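Local coordinates for genome polyprotein (PDB 6KU8) that probably cleaves the viral polyprotein as the 3C cysteine protease of Rhinovirus C, and binds the inhibitor rupintrivir, at residues Asn29-Cys37 with Phe86-Pro94. Residues are numbered along the deposited sequence; the frame is centred on the assembly and turned at random.
Sequences NMLGIHDNC and FRDIRRFIP
The end of strand 26-34 in the N-terminal beta-barrel of this chymotrypsin-like 3C protease, with the type II' turn H34-C37 that follows, meets the loop 86-94 leading toward the second barrel. I33 and H34 both face C37 in a classic beta bulge at the base of this turn. Two backbone bonds fasten the loop: I89 N to I33 O at 3.0 Å, and F86 N to D35 O at 2.8 Å. G32 CA sits over one face of the F86 ring, 3.5 Å from the centroid and 9° off the normal, a CH-pi contact. M30 CE reaches F86 CZ.

At the turn, the R90 guanidinium stacks on the H34 imidazole, planes 6° apart and centres separated by 3.6 Å, with NH1 over the middle of the ring. Both groups are braced. H34 ND1 donates to the anti lone pair of D35 OD2 at 2.6 Å, within the ring plane, while R90 grips D88 side-on through NE and NH2. D88 OD1 also accepts from the backbone N of R90, an Asx turn; with D88 CG anti to the backbone N of D88 (chi1 -175°), the carboxylate is turned toward R90. Water joins D35 N to F86 O.

In the apolar part of the contact, I33 CD1 touches the CD1 atoms of I89 and I93, each at 4.1 Å, and L31 meets I89 tip to tip. Helix 8-17 packs against F86 and I89, L80 of strand 75-80 adjoins F86, and near the C-terminus the backbone O of F182 accepts a hydrogen bond from R90 NH1, and F182 also touches I33 and I93.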
loop_
_atom_site.group_PDB
_atom_site.type_symbol
_atom_site.label_atom_id
_atom_site.label_comp_id
_atom_site.label_asym_id
_atom_site.label_seq_id
_atom_site.Cartn_x
_atom_site.Cartn_y
_atom_site.Cartn_z
ATOM N N ASN A 29 2.138 6.940 1.902
ATOM C CA ASN A 29 1.621 6.228 3.063
ATOM C C ASN A 29 2.348 4.897 3.186
ATOM O O ASN A 29 2.500 4.175 2.198
ATOM C CB ASN A 29 0.115 5.986 2.971
ATOM C CG ASN A 29 -0.420 5.275 4.190
ATOM O OD1 ASN A 29 -0.299 5.765 5.307
ATOM N ND2 ASN A 29 -1.017 4.111 3.984
ATOM N N MET A 30 2.791 4.584 4.402
ATOM C CA MET A 30 3.419 3.317 4.731
ATOM C C MET A 30 2.479 2.519 5.625
ATOM O O MET A 30 1.979 3.039 6.632
ATOM C CB MET A 30 4.764 3.536 5.431
ATOM C CG MET A 30 5.535 2.227 5.733
ATOM S SD MET A 30 6.896 2.464 6.925
ATOM C CE MET A 30 5.991 2.324 8.474
ATOM N N LEU A 31 2.234 1.265 5.258
ATOM C CA LEU A 31 1.297 0.404 5.977
ATOM C C LEU A 31 2.081 -0.678 6.718
ATOM O O LEU A 31 2.645 -1.580 6.096
ATOM C CB LEU A 31 0.288 -0.225 5.017
ATOM C CG LEU A 31 -0.524 -1.379 5.614
ATOM C CD1 LEU A 31 -1.432 -0.865 6.719
ATOM C CD2 LEU A 31 -1.332 -2.070 4.515
ATOM N N GLY A 32 2.099 -0.604 8.047
ATOM C CA GLY A 32 2.660 -1.695 8.823
ATOM C C GLY A 32 1.769 -2.923 8.748
ATOM O O GLY A 32 0.538 -2.828 8.754
ATOM N N ILE A 33 2.401 -4.094 8.665
ATOM C CA ILE A 33 1.697 -5.362 8.488
ATOM C C ILE A 33 1.762 -6.211 9.755
ATOM O O ILE A 33 0.748 -6.746 10.217
ATOM C CB ILE A 33 2.253 -6.145 7.276
ATOM C CG1 ILE A 33 2.236 -5.308 5.985
ATOM C CG2 ILE A 33 1.494 -7.467 7.094
ATOM C CD1 ILE A 33 0.886 -5.096 5.399
ATOM N N HIS A 34 2.957 -6.356 10.323
ATOM C CA HIS A 34 3.200 -7.201 11.490
ATOM C C HIS A 34 4.646 -7.010 11.898
ATOM O O HIS A 34 5.494 -6.685 11.056
ATOM C CB HIS A 34 2.936 -8.684 11.193
ATOM C CG HIS A 34 3.983 -9.314 10.319
ATOM N ND1 HIS A 34 5.036 -10.048 10.825
ATOM C CD2 HIS A 34 4.149 -9.297 8.974
ATOM C CE1 HIS A 34 5.795 -10.470 9.829
ATOM N NE2 HIS A 34 5.282 -10.022 8.695
ATOM N N ASP A 35 4.916 -7.218 13.191
ATOM C CA ASP A 35 6.265 -7.127 13.749
ATOM C C ASP A 35 6.909 -5.827 13.258
ATOM O O ASP A 35 6.335 -4.746 13.452
ATOM C CB ASP A 35 6.995 -8.407 13.411
ATOM C CG ASP A 35 6.347 -9.614 14.053
ATOM O OD1 ASP A 35 6.558 -9.791 15.268
ATOM O OD2 ASP A 35 5.610 -10.358 13.362
ATOM N N ASN A 36 8.087 -5.870 12.647
ATOM C CA ASN A 36 8.745 -4.677 12.129
ATOM C C ASN A 36 8.660 -4.596 10.611
ATOM O O ASN A 36 9.500 -3.948 9.985
ATOM C CB ASN A 36 10.203 -4.651 12.589
ATOM C CG ASN A 36 10.983 -5.858 12.100
ATOM O OD1 ASN A 36 10.438 -6.953 11.963
ATOM N ND2 ASN A 36 12.266 -5.657 11.801
ATOM N N CYS A 37 7.673 -5.257 10.004
ATOM C CA CYS A 37 7.573 -5.361 8.551
ATOM C C CYS A 37 6.455 -4.460 8.037
ATOM O O CYS A 37 5.298 -4.611 8.445
ATOM C CB CYS A 37 7.319 -6.805 8.122
ATOM S SG CYS A 37 7.136 -6.994 6.328
ATOM N N PHE A 86 4.173 -3.615 14.806
ATOM C CA PHE A 86 2.893 -3.309 14.198
ATOM C C PHE A 86 1.830 -4.273 14.719
ATOM O O PHE A 86 2.111 -5.439 15.018
ATOM C CB PHE A 86 3.007 -3.388 12.671
ATOM C CG PHE A 86 3.990 -2.390 12.082
ATOM C CD1 PHE A 86 3.831 -1.026 12.296
ATOM C CD2 PHE A 86 5.067 -2.821 11.323
ATOM C CE1 PHE A 86 4.733 -0.100 11.764
ATOM C CE2 PHE A 86 5.976 -1.912 10.788
ATOM C CZ PHE A 86 5.812 -0.547 11.006
ATOM N N ARG A 87 0.613 -3.770 14.863
ATOM C CA ARG A 87 -0.535 -4.649 15.024
ATOM C C ARG A 87 -0.603 -5.611 13.846
ATOM O O ARG A 87 -0.575 -5.193 12.684
ATOM C CB ARG A 87 -1.805 -3.814 15.118
ATOM C CG ARG A 87 -3.092 -4.600 15.192
ATOM C CD ARG A 87 -4.239 -3.618 15.261
ATOM N NE ARG A 87 -5.450 -4.108 14.605
ATOM C CZ ARG A 87 -6.293 -3.333 13.924
ATOM N NH1 ARG A 87 -7.377 -3.866 13.376
ATOM N NH2 ARG A 87 -6.046 -2.027 13.776
ATOM N N ASP A 88 -0.660 -6.905 14.146
ATOM C CA ASP A 88 -0.636 -7.917 13.096
ATOM C C ASP A 88 -1.973 -7.924 12.370
ATOM O O ASP A 88 -2.960 -8.438 12.891
ATOM C CB ASP A 88 -0.340 -9.294 13.684
ATOM C CG ASP A 88 -0.194 -10.354 12.615
ATOM O OD1 ASP A 88 -0.379 -10.041 11.416
ATOM O OD2 ASP A 88 0.095 -11.514 12.973
ATOM N N ILE A 89 -2.012 -7.393 11.149
ATOM C CA ILE A 89 -3.266 -7.308 10.402
ATOM C C ILE A 89 -3.372 -8.391 9.330
ATOM O O ILE A 89 -4.278 -8.343 8.489
ATOM C CB ILE A 89 -3.431 -5.907 9.799
ATOM C CG1 ILE A 89 -2.195 -5.588 8.941
ATOM C CG2 ILE A 89 -3.601 -4.905 10.924
ATOM C CD1 ILE A 89 -2.404 -4.571 7.826
ATOM N N ARG A 90 -2.490 -9.392 9.365
ATOM C CA ARG A 90 -2.437 -10.382 8.288
ATOM C C ARG A 90 -3.748 -11.149 8.133
ATOM O O ARG A 90 -4.081 -11.584 7.028
ATOM C CB ARG A 90 -1.282 -11.354 8.533
ATOM C CG ARG A 90 0.080 -10.800 8.121
ATOM C CD ARG A 90 1.211 -11.758 8.501
ATOM N NE ARG A 90 1.386 -11.849 9.953
ATOM C CZ ARG A 90 2.424 -12.438 10.536
ATOM N NH1 ARG A 90 3.381 -12.979 9.788
ATOM N NH2 ARG A 90 2.515 -12.481 11.856
ATOM N N ARG A 91 -4.509 -11.319 9.215
ATOM C CA ARG A 91 -5.741 -12.101 9.129
ATOM C C ARG A 91 -6.824 -11.404 8.298
ATOM O O ARG A 91 -7.806 -12.053 7.906
ATOM C CB ARG A 91 -6.252 -12.407 10.546
ATOM C CG ARG A 91 -7.467 -11.608 10.962
ATOM C CD ARG A 91 -7.755 -11.708 12.474
ATOM N NE ARG A 91 -7.108 -10.631 13.218
ATOM C CZ ARG A 91 -7.115 -10.516 14.541
ATOM N NH1 ARG A 91 -7.739 -11.420 15.285
ATOM N NH2 ARG A 91 -6.489 -9.501 15.124
ATOM N N PHE A 92 -6.675 -10.105 8.029
ATOM C CA PHE A 92 -7.612 -9.354 7.196
ATOM C C PHE A 92 -7.148 -9.238 5.756
ATOM O O PHE A 92 -7.887 -8.708 4.918
ATOM C CB PHE A 92 -7.831 -7.946 7.770
ATOM C CG PHE A 92 -8.109 -7.926 9.243
ATOM C CD1 PHE A 92 -9.233 -8.544 9.760
ATOM C CD2 PHE A 92 -7.245 -7.271 10.112
ATOM C CE1 PHE A 92 -9.492 -8.516 11.122
ATOM C CE2 PHE A 92 -7.494 -7.235 11.465
ATOM C CZ PHE A 92 -8.617 -7.855 11.977
ATOM N N ILE A 93 -5.945 -9.717 5.440
ATOM C CA ILE A 93 -5.386 -9.654 4.112
ATOM C C ILE A 93 -5.847 -10.881 3.332
ATOM O O ILE A 93 -5.649 -12.013 3.828
ATOM C CB ILE A 93 -3.852 -9.561 4.149
ATOM C CG1 ILE A 93 -3.428 -8.285 4.894
ATOM C CG2 ILE A 93 -3.253 -9.598 2.754
ATOM C CD1 ILE A 93 -1.922 -8.021 4.881
ATOM N N PRO A 94 -6.457 -10.738 2.161
ATOM C CA PRO A 94 -7.007 -11.901 1.457
ATOM C C PRO A 94 -5.914 -12.875 1.062
ATOM O O PRO A 94 -4.744 -12.508 0.927
ATOM C CB PRO A 94 -7.662 -11.295 0.209
ATOM C CG PRO A 94 -7.880 -9.844 0.554
ATOM C CD PRO A 94 -6.692 -9.488 1.412
HETATM O O HOH W 1 2.693 -7.949 14.829
HETATM O O HOH W 2 4.413 -12.734 14.682
#